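Local coordinates for apical membrane antigen 1-like protein, soluble form (Toxoplasma gondii, PDB 3ZLE), which probably takes part in host cell invasion by the sporozoite stage of the parasite, as a surface antigen of the AMA1 family, at residues K224-G229 with D325-I330; V237-K242 with A318-V323. All blocks are in the same frame, centred on the assembly; numbering follows the deposited sequence.

Interaction 1. Residues K224-G229 with D325-I330; sequences KDALFG and DCFAPI
F327 and L227 have the most surface buried where strand 326-330 runs antiparallel to strand 226-229, with G229 and I330 just behind them. The ring of F327 lies alongside that of F228, both side chains pointing the same way on one face of the sheet, and its CZ comes 3.5 Å from F228 CE1. With the planes 37° apart the rings meet obliquely. F327 CD1 also touches A226 CB, at 3.7 Å. F22 packs against both phenylalanines, and W9 meets F327 edge-to-face.

L227 points to the other face, where its CD1 touches CG1 of I330 at 4.1 Å. Its backbone makes the hydrogen-bonded pair with A328: A328 N donates to L227 O (2.9 Å), and L227 N bonds to A328 O. Strand 326-330 is an outer strand of a three-stranded antiparallel sheet in the AMA1 ectodomain, with 226-232 in the middle and 235-238 on the far side.

At G229 the pairing becomes a classic beta bulge, in which D325 and C326 both face the glycine. G229 N donates to C326 O (2.8 Å), and G229 O accepts from D325 N (3.1 Å). C326 SG lies 3.5 Å from G229 C and forms a disulfide with C236, linking the two outer strands of this sheet. At the other end I330 N donates to D225 O, while the D225 carboxylate turns to G332 N.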
ATOM      1  N   LYS A 224       4.834  -6.939  15.035  1.00 26.31           N
ATOM      2  CA  LYS A 224       4.430  -8.087  15.856  1.00 30.25           C
ATOM      3  C   LYS A 224       4.411  -7.776  17.336  1.00 26.11           C
ATOM      4  O   LYS A 224       5.169  -6.906  17.835  1.00 30.05           O
ATOM      5  CB  LYS A 224       5.217  -9.388  15.509  1.00 29.40           C
ATOM      6  CG  LYS A 224       6.574  -9.565  16.153  1.00 35.61           C
ATOM      7  CD  LYS A 224       7.362 -10.769  15.557  1.00 38.78           C
ATOM      8  CE  LYS A 224       8.861 -10.440  15.450  1.00 45.30           C
ATOM      9  NZ  LYS A 224       9.781 -11.565  15.031  1.00 43.20           N
ATOM     10  N   ASP A 225       3.435  -8.352  17.998  1.00 23.29           N
ATOM     11  CA  ASP A 225       3.219  -8.165  19.435  1.00 20.66           C
ATOM     12  C   ASP A 225       3.042  -6.751  19.841  1.00 21.61           C
ATOM     13  O   ASP A 225       3.574  -6.336  20.864  1.00 25.22           O
ATOM     14  CB  ASP A 225       4.326  -8.828  20.248  1.00 23.49           C
ATOM     15  CG  ASP A 225       4.516 -10.290  19.886  1.00 31.87           C
ATOM     16  OD1 ASP A 225       3.547 -10.912  19.350  1.00 30.80           O
ATOM     17  OD2 ASP A 225       5.667 -10.757  19.962  1.00 35.92           O
ATOM     18  N   ALA A 226       2.224  -6.012  19.090  1.00 26.92           N
ATOM     19  CA  ALA A 226       1.946  -4.611  19.434  1.00 26.99           C
ATOM     20  C   ALA A 226       0.705  -4.177  18.736  1.00 28.43           C
ATOM     21  O   ALA A 226       0.318  -4.781  17.738  1.00 23.44           O
ATOM     22  CB  ALA A 226       3.112  -3.716  19.027  1.00 22.39           C
ATOM     23  N   LEU A 227      -0.007  -3.212  19.335  1.00 24.87           N
ATOM     24  CA  LEU A 227      -1.139  -2.634  18.687  1.00 23.55           C
ATOM     25  C   LEU A 227      -0.928  -1.131  18.506  1.00 24.44           C
ATOM     26  O   LEU A 227      -0.320  -0.464  19.377  1.00 19.47           O
ATOM     27  CB  LEU A 227      -2.383  -2.862  19.544  1.00 27.96           C
ATOM     28  CG  LEU A 227      -2.869  -4.293  19.688  1.00 30.00           C
ATOM     29  CD1 LEU A 227      -4.070  -4.284  20.614  1.00 27.96           C
ATOM     30  CD2 LEU A 227      -3.266  -4.890  18.330  1.00 20.18           C
ATOM     31  N   PHE A 228      -1.460  -0.587  17.410  1.00 19.32           N
ATOM     32  CA  PHE A 228      -1.553   0.844  17.263  1.00 22.09           C
ATOM     33  C   PHE A 228      -2.434   1.394  18.378  1.00 24.36           C
ATOM     34  O   PHE A 228      -3.494   0.830  18.671  1.00 24.22           O
ATOM     35  CB  PHE A 228      -2.133   1.230  15.895  1.00 24.29           C
ATOM     36  CG  PHE A 228      -1.261   0.824  14.718  1.00 21.31           C
ATOM     37  CD1 PHE A 228      -0.026   1.391  14.536  1.00 16.85           C
ATOM     38  CD2 PHE A 228      -1.740  -0.035  13.761  1.00 18.25           C
ATOM     39  CE1 PHE A 228       0.738   1.062  13.456  1.00 16.82           C
ATOM     40  CE2 PHE A 228      -0.974  -0.388  12.659  1.00 19.64           C
ATOM     41  CZ  PHE A 228       0.254   0.190  12.492  1.00 16.48           C
ATOM     42  N   GLY A 229      -1.964   2.458  19.040  1.00 24.29           N
ATOM     43  CA  GLY A 229      -2.817   3.215  19.981  1.00 28.69           C
ATOM     44  C   GLY A 229      -2.740   4.738  19.897  1.00 31.68           C
ATOM     45  O   GLY A 229      -2.246   5.297  18.917  1.00 25.74           O
ATOM     46  N   ASP A 325      -0.224   7.199  17.504  1.00 23.77           N
ATOM     47  CA  ASP A 325       0.989   7.859  17.998  1.00 23.52           C
ATOM     48  C   ASP A 325       1.663   7.067  19.117  1.00 20.31           C
ATOM     49  O   ASP A 325       2.584   7.521  19.741  1.00 20.55           O
ATOM     50  CB  ASP A 325       0.669   9.305  18.465  1.00 24.79           C
ATOM     51  CG  ASP A 325      -0.341   9.348  19.598  1.00 32.74           C
ATOM     52  OD1 ASP A 325      -0.614   8.287  20.203  1.00 28.47           O
ATOM     53  OD2 ASP A 325      -0.794  10.473  19.973  1.00 34.94           O
ATOM     54  N   CYS A 326       1.231   5.843  19.334  1.00 27.54           N
ATOM     55  CA  CYS A 326       2.012   4.956  20.184  1.00 23.12           C
ATOM     56  C   CYS A 326       1.654   3.528  19.861  1.00 25.99           C
ATOM     57  O   CYS A 326       0.732   3.250  19.038  1.00 20.91           O
ATOM     58  CB  CYS A 326       1.740   5.250  21.674  1.00 22.32           C
ATOM     59  SG  CYS A 326      -0.023   5.194  22.060  1.00 34.21           S
ATOM     60  N   PHE A 327       2.443   2.622  20.436  1.00 25.13           N
ATOM     61  CA  PHE A 327       2.191   1.210  20.381  1.00 23.14           C
ATOM     62  C   PHE A 327       1.971   0.695  21.774  1.00 23.96           C
ATOM     63  O   PHE A 327       2.755   0.995  22.691  1.00 21.25           O
ATOM     64  CB  PHE A 327       3.401   0.497  19.798  1.00 23.27           C
ATOM     65  CG  PHE A 327       3.447   0.539  18.328  1.00 19.06           C
ATOM     66  CD1 PHE A 327       2.625  -0.294  17.579  1.00 20.09           C
ATOM     67  CD2 PHE A 327       4.209   1.507  17.671  1.00 19.23           C
ATOM     68  CE1 PHE A 327       2.655  -0.241  16.202  1.00 19.14           C
ATOM     69  CE2 PHE A 327       4.236   1.563  16.289  1.00 14.19           C
ATOM     70  CZ  PHE A 327       3.481   0.697  15.561  1.00 16.86           C
ATOM     71  N   ALA A 328       0.952  -0.140  21.928  1.00 17.69           N
ATOM     72  CA  ALA A 328       0.789  -0.904  23.162  1.00 22.26           C
ATOM     73  C   ALA A 328       1.411  -2.309  22.996  1.00 16.40           C
ATOM     74  O   ALA A 328       0.885  -3.118  22.228  1.00 22.22           O
ATOM     75  CB  ALA A 328      -0.720  -1.045  23.466  1.00 20.48           C
ATOM     76  N   PRO A 329       2.515  -2.606  23.683  1.00 17.99           N
ATOM     77  CA  PRO A 329       3.054  -3.978  23.414  1.00 21.14           C
ATOM     78  C   PRO A 329       2.159  -5.047  24.050  1.00 26.11           C
ATOM     79  O   PRO A 329       1.869  -4.982  25.252  1.00 32.39           O
ATOM     80  CB  PRO A 329       4.454  -3.963  24.084  1.00 14.56           C
ATOM     81  CG  PRO A 329       4.341  -2.908  25.145  1.00 16.12           C
ATOM     82  CD  PRO A 329       3.346  -1.860  24.667  1.00 16.24           C
ATOM     83  N   ILE A 330       1.646  -5.941  23.219  1.00 23.91           N
ATOM     84  CA  ILE A 330       0.696  -6.966  23.617  1.00 30.01           C
ATOM     85  C   ILE A 330       1.129  -8.227  22.890  1.00 27.99           C
ATOM     86  O   ILE A 330       1.116  -8.253  21.698  1.00 31.78           O
ATOM     87  CB  ILE A 330      -0.717  -6.675  23.072  1.00 31.23           C
ATOM     88  CG1 ILE A 330      -1.150  -5.235  23.377  1.00 29.60           C
ATOM     89  CG2 ILE A 330      -1.705  -7.731  23.575  1.00 26.05           C
ATOM     90  CD1 ILE A 330      -2.222  -5.139  24.434  1.00 25.77           C
TER

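Interaction 2. Residues V237-K242 with A318-V323; sequences VPFDTK and AIFDQV
F239 and F320 lay their rings flat on one another in an offset stack, the planes 3° apart and the centroids separated by 3.9 Å. The side chains themselves cross at about a right angle, so each ring enters the stack from a different direction. F320 CD2 sits over the centre of the F239 ring, and F239 CG over the centre of the F320 ring. The closest atoms are F239 CD1 and F320 CE2, at 3.5 Å. The displacement also brings F239 CB over the face of F320, 4.0 Å from the ring centroid, in a CH-pi contact.

F320 CG is set between its backbone N and carbonyl carbon (chi1 63°), and from there the ring turns a face to F239. Beyond the stack, Q322 crosses F239 at about a right angle, with CB 3.9 Å from both CE2 and CZ of that ring. A318 CB also lies 4.2 Å from D240 CA.

The contact is carried by apolar and aromatic surfaces. F239 O accepts a bond from N305 ND2, and W303 meets the ring of F320, extending the aromatic cluster. The stack joins the residue that follows strand 235-238, of the three-stranded sheet, to the last residue of strand 315-320, of the four-stranded sheet: a buried offset phenylalanine stack between two antiparallel sheets of the AMA1 family region, which belongs to the PAN clan.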
ATOM      1  N   VAL A 237      -3.450   3.814  24.707  1.00 29.08           N
ATOM      2  CA  VAL A 237      -4.662   3.071  24.614  1.00 27.33           C
ATOM      3  C   VAL A 237      -4.947   2.635  23.199  1.00 24.60           C
ATOM      4  O   VAL A 237      -5.152   3.462  22.333  1.00 31.72           O
ATOM      5  CB  VAL A 237      -5.879   3.757  25.292  1.00 30.50           C
ATOM      6  CG1 VAL A 237      -5.442   4.866  26.233  1.00 22.70           C
ATOM      7  CG2 VAL A 237      -6.872   4.261  24.274  1.00 26.98           C
ATOM      8  N   PRO A 238      -4.989   1.309  22.981  1.00 28.23           N
ATOM      9  CA  PRO A 238      -5.038   0.776  21.620  1.00 25.61           C
ATOM     10  C   PRO A 238      -6.389   1.028  21.029  1.00 26.05           C
ATOM     11  O   PRO A 238      -7.374   1.045  21.747  1.00 35.44           O
ATOM     12  CB  PRO A 238      -4.814  -0.774  21.811  1.00 24.47           C
ATOM     13  CG  PRO A 238      -5.015  -1.036  23.274  1.00 23.77           C
ATOM     14  CD  PRO A 238      -4.739   0.256  24.013  1.00 24.08           C
ATOM     15  N   PHE A 239      -6.448   1.115  19.716  1.00 29.96           N
ATOM     16  CA  PHE A 239      -7.699   1.112  18.993  1.00 30.02           C
ATOM     17  C   PHE A 239      -8.343  -0.261  19.022  1.00 34.89           C
ATOM     18  O   PHE A 239      -7.698  -1.270  18.739  1.00 31.74           O
ATOM     19  CB  PHE A 239      -7.457   1.531  17.553  1.00 28.44           C
ATOM     20  CG  PHE A 239      -6.969   2.931  17.423  1.00 35.83           C
ATOM     21  CD1 PHE A 239      -5.615   3.214  17.470  1.00 32.42           C
ATOM     22  CD2 PHE A 239      -7.861   3.972  17.243  1.00 36.33           C
ATOM     23  CE1 PHE A 239      -5.164   4.523  17.414  1.00 27.61           C
ATOM     24  CE2 PHE A 239      -7.427   5.279  17.245  1.00 33.97           C
ATOM     25  CZ  PHE A 239      -6.066   5.551  17.306  1.00 25.53           C
ATOM     26  N   ASP A 240      -9.656  -0.271  19.223  1.00 35.06           N
ATOM     27  CA  ASP A 240     -10.418  -1.499  19.363  1.00 34.36           C
ATOM     28  C   ASP A 240     -11.821  -1.268  18.822  1.00 38.71           C
ATOM     29  O   ASP A 240     -12.038  -0.383  18.013  1.00 37.09           O
ATOM     30  CB  ASP A 240     -10.515  -1.874  20.830  1.00 35.44           C
ATOM     31  CG  ASP A 240     -11.059  -0.737  21.672  1.00 45.27           C
ATOM     32  OD1 ASP A 240     -11.657   0.226  21.100  1.00 37.15           O
ATOM     33  OD2 ASP A 240     -10.917  -0.823  22.900  1.00 34.24           O
ATOM     34  N   THR A 241     -12.771  -2.077  19.279  1.00 44.00           N
ATOM     35  CA  THR A 241     -14.165  -1.918  18.884  1.00 44.85           C
ATOM     36  C   THR A 241     -14.705  -0.479  19.108  1.00 42.98           C
ATOM     37  O   THR A 241     -15.364   0.090  18.233  1.00 45.10           O
ATOM     38  CB  THR A 241     -15.051  -2.966  19.590  1.00 44.09           C
ATOM     39  OG1 THR A 241     -14.571  -3.156  20.929  1.00 52.71           O
ATOM     40  CG2 THR A 241     -14.974  -4.329  18.840  1.00 39.27           C
ATOM     41  N   LYS A 242     -14.311   0.148  20.211  1.00 47.42           N
ATOM     42  CA  LYS A 242     -14.845   1.457  20.567  1.00 49.55           C
ATOM     43  C   LYS A 242     -14.523   2.525  19.523  1.00 55.36           C
ATOM     44  O   LYS A 242     -15.361   3.358  19.195  1.00 47.65           O
ATOM     45  CB  LYS A 242     -14.338   1.896  21.948  1.00 65.89           C
ATOM     46  CG  LYS A 242     -15.131   1.339  23.130  1.00 74.82           C
ATOM     47  CD  LYS A 242     -16.645   1.328  22.876  1.00 97.48           C
ATOM     48  CE  LYS A 242     -17.172   2.659  22.328  1.00100.37           C
ATOM     49  NZ  LYS A 242     -16.765   3.846  23.139  1.00 89.88           N
ATOM     50  N   ALA A 318      -9.664  -4.930  13.840  1.00 23.01           N
ATOM     51  CA  ALA A 318     -10.248  -3.602  14.140  1.00 26.27           C
ATOM     52  C   ALA A 318      -9.594  -2.552  13.272  1.00 27.56           C
ATOM     53  O   ALA A 318      -8.462  -2.114  13.539  1.00 29.29           O
ATOM     54  CB  ALA A 318     -10.064  -3.244  15.610  1.00 19.48           C
ATOM     55  N   ILE A 319     -10.304  -2.149  12.236  1.00 28.15           N
ATOM     56  CA  ILE A 319      -9.784  -1.195  11.285  1.00 25.20           C
ATOM     57  C   ILE A 319     -10.162   0.238  11.655  1.00 30.58           C
ATOM     58  O   ILE A 319     -11.319   0.557  11.885  1.00 31.96           O
ATOM     59  CB  ILE A 319     -10.326  -1.499   9.917  1.00 20.92           C
ATOM     60  CG1 ILE A 319      -9.708  -2.799   9.389  1.00 17.60           C
ATOM     61  CG2 ILE A 319     -10.183  -0.301   8.998  1.00 18.31           C
ATOM     62  CD1 ILE A 319     -10.500  -3.409   8.252  1.00 17.71           C
ATOM     63  N   PHE A 320      -9.187   1.118  11.686  1.00 28.89           N
ATOM     64  CA  PHE A 320      -9.478   2.455  12.171  1.00 29.08           C
ATOM     65  C   PHE A 320      -8.898   3.498  11.251  1.00 24.83           C
ATOM     66  O   PHE A 320      -8.080   3.186  10.386  1.00 22.76           O
ATOM     67  CB  PHE A 320      -8.983   2.637  13.600  1.00 23.60           C
ATOM     68  CG  PHE A 320      -7.478   2.509  13.746  1.00 30.17           C
ATOM     69  CD1 PHE A 320      -6.879   1.252  13.914  1.00 31.74           C
ATOM     70  CD2 PHE A 320      -6.674   3.646  13.821  1.00 29.84           C
ATOM     71  CE1 PHE A 320      -5.527   1.135  14.137  1.00 26.21           C
ATOM     72  CE2 PHE A 320      -5.298   3.536  13.972  1.00 30.07           C
ATOM     73  CZ  PHE A 320      -4.720   2.271  14.105  1.00 32.84           C
ATOM     74  N   ASP A 321      -9.273   4.748  11.478  1.00 24.54           N
ATOM     75  CA  ASP A 321      -8.901   5.813  10.553  1.00 28.90           C
ATOM     76  C   ASP A 321      -8.265   7.007  11.211  1.00 34.96           C
ATOM     77  O   ASP A 321      -8.231   8.074  10.612  1.00 33.67           O
ATOM     78  CB  ASP A 321     -10.112   6.272   9.738  1.00 35.85           C
ATOM     79  CG  ASP A 321     -11.140   7.003  10.579  1.00 29.09           C
ATOM     80  OD1 ASP A 321     -10.928   7.188  11.790  1.00 33.24           O
ATOM     81  OD2 ASP A 321     -12.203   7.320  10.032  1.00 36.53           O
ATOM     82  N   GLN A 322      -7.617   6.789  12.356  1.00 31.72           N
ATOM     83  CA  GLN A 322      -6.789   7.829  12.976  1.00 32.64           C
ATOM     84  C   GLN A 322      -5.296   7.527  12.876  1.00 31.03           C
ATOM     85  O   GLN A 322      -4.867   6.395  13.028  1.00 23.44           O
ATOM     86  CB  GLN A 322      -7.156   7.983  14.436  1.00 38.49           C
ATOM     87  CG  GLN A 322      -8.612   8.333  14.667  1.00 54.71           C
ATOM     88  CD  GLN A 322      -8.767   9.665  15.363  1.00 68.68           C
ATOM     89  OE1 GLN A 322      -8.129   9.920  16.393  1.00 76.65           O
ATOM     90  NE2 GLN A 322      -9.582  10.543  14.787  1.00 69.84           N
ATOM     91  N   VAL A 323      -4.497   8.571  12.722  1.00 26.70           N
ATOM     92  CA  VAL A 323      -3.092   8.409  12.807  1.00 25.22           C
ATOM     93  C   VAL A 323      -2.744   8.046  14.241  1.00 29.00           C
ATOM     94  O   VAL A 323      -2.995   8.840  15.167  1.00 26.84           O
ATOM     95  CB  VAL A 323      -2.344   9.677  12.395  1.00 25.75           C
ATOM     96  CG1 VAL A 323      -0.851   9.521  12.711  1.00 21.76           C
ATOM     97  CG2 VAL A 323      -2.549   9.948  10.905  1.00 29.34           C
TER

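Interactions 1 and 2 are both largely buried and their centres lie 11 Å apart. Interaction 1 is pairing within one sheet, carried by backbone hydrogen bonds with side chains on both faces; interaction 2 joins two sheets through ring stacking and apolar packing. Consecutive strands supply them: 226-232 leads into 235-238, and 315-320 is followed by 326-330. They also touch directly. F228 O lies 3.1 Å from F239 N, a probable hydrogen bond just past the end of strand 235-238, and F228 CB packs on F320 CZ. The more exposed residues are I330 in interaction 1 and Q322 in interaction 2.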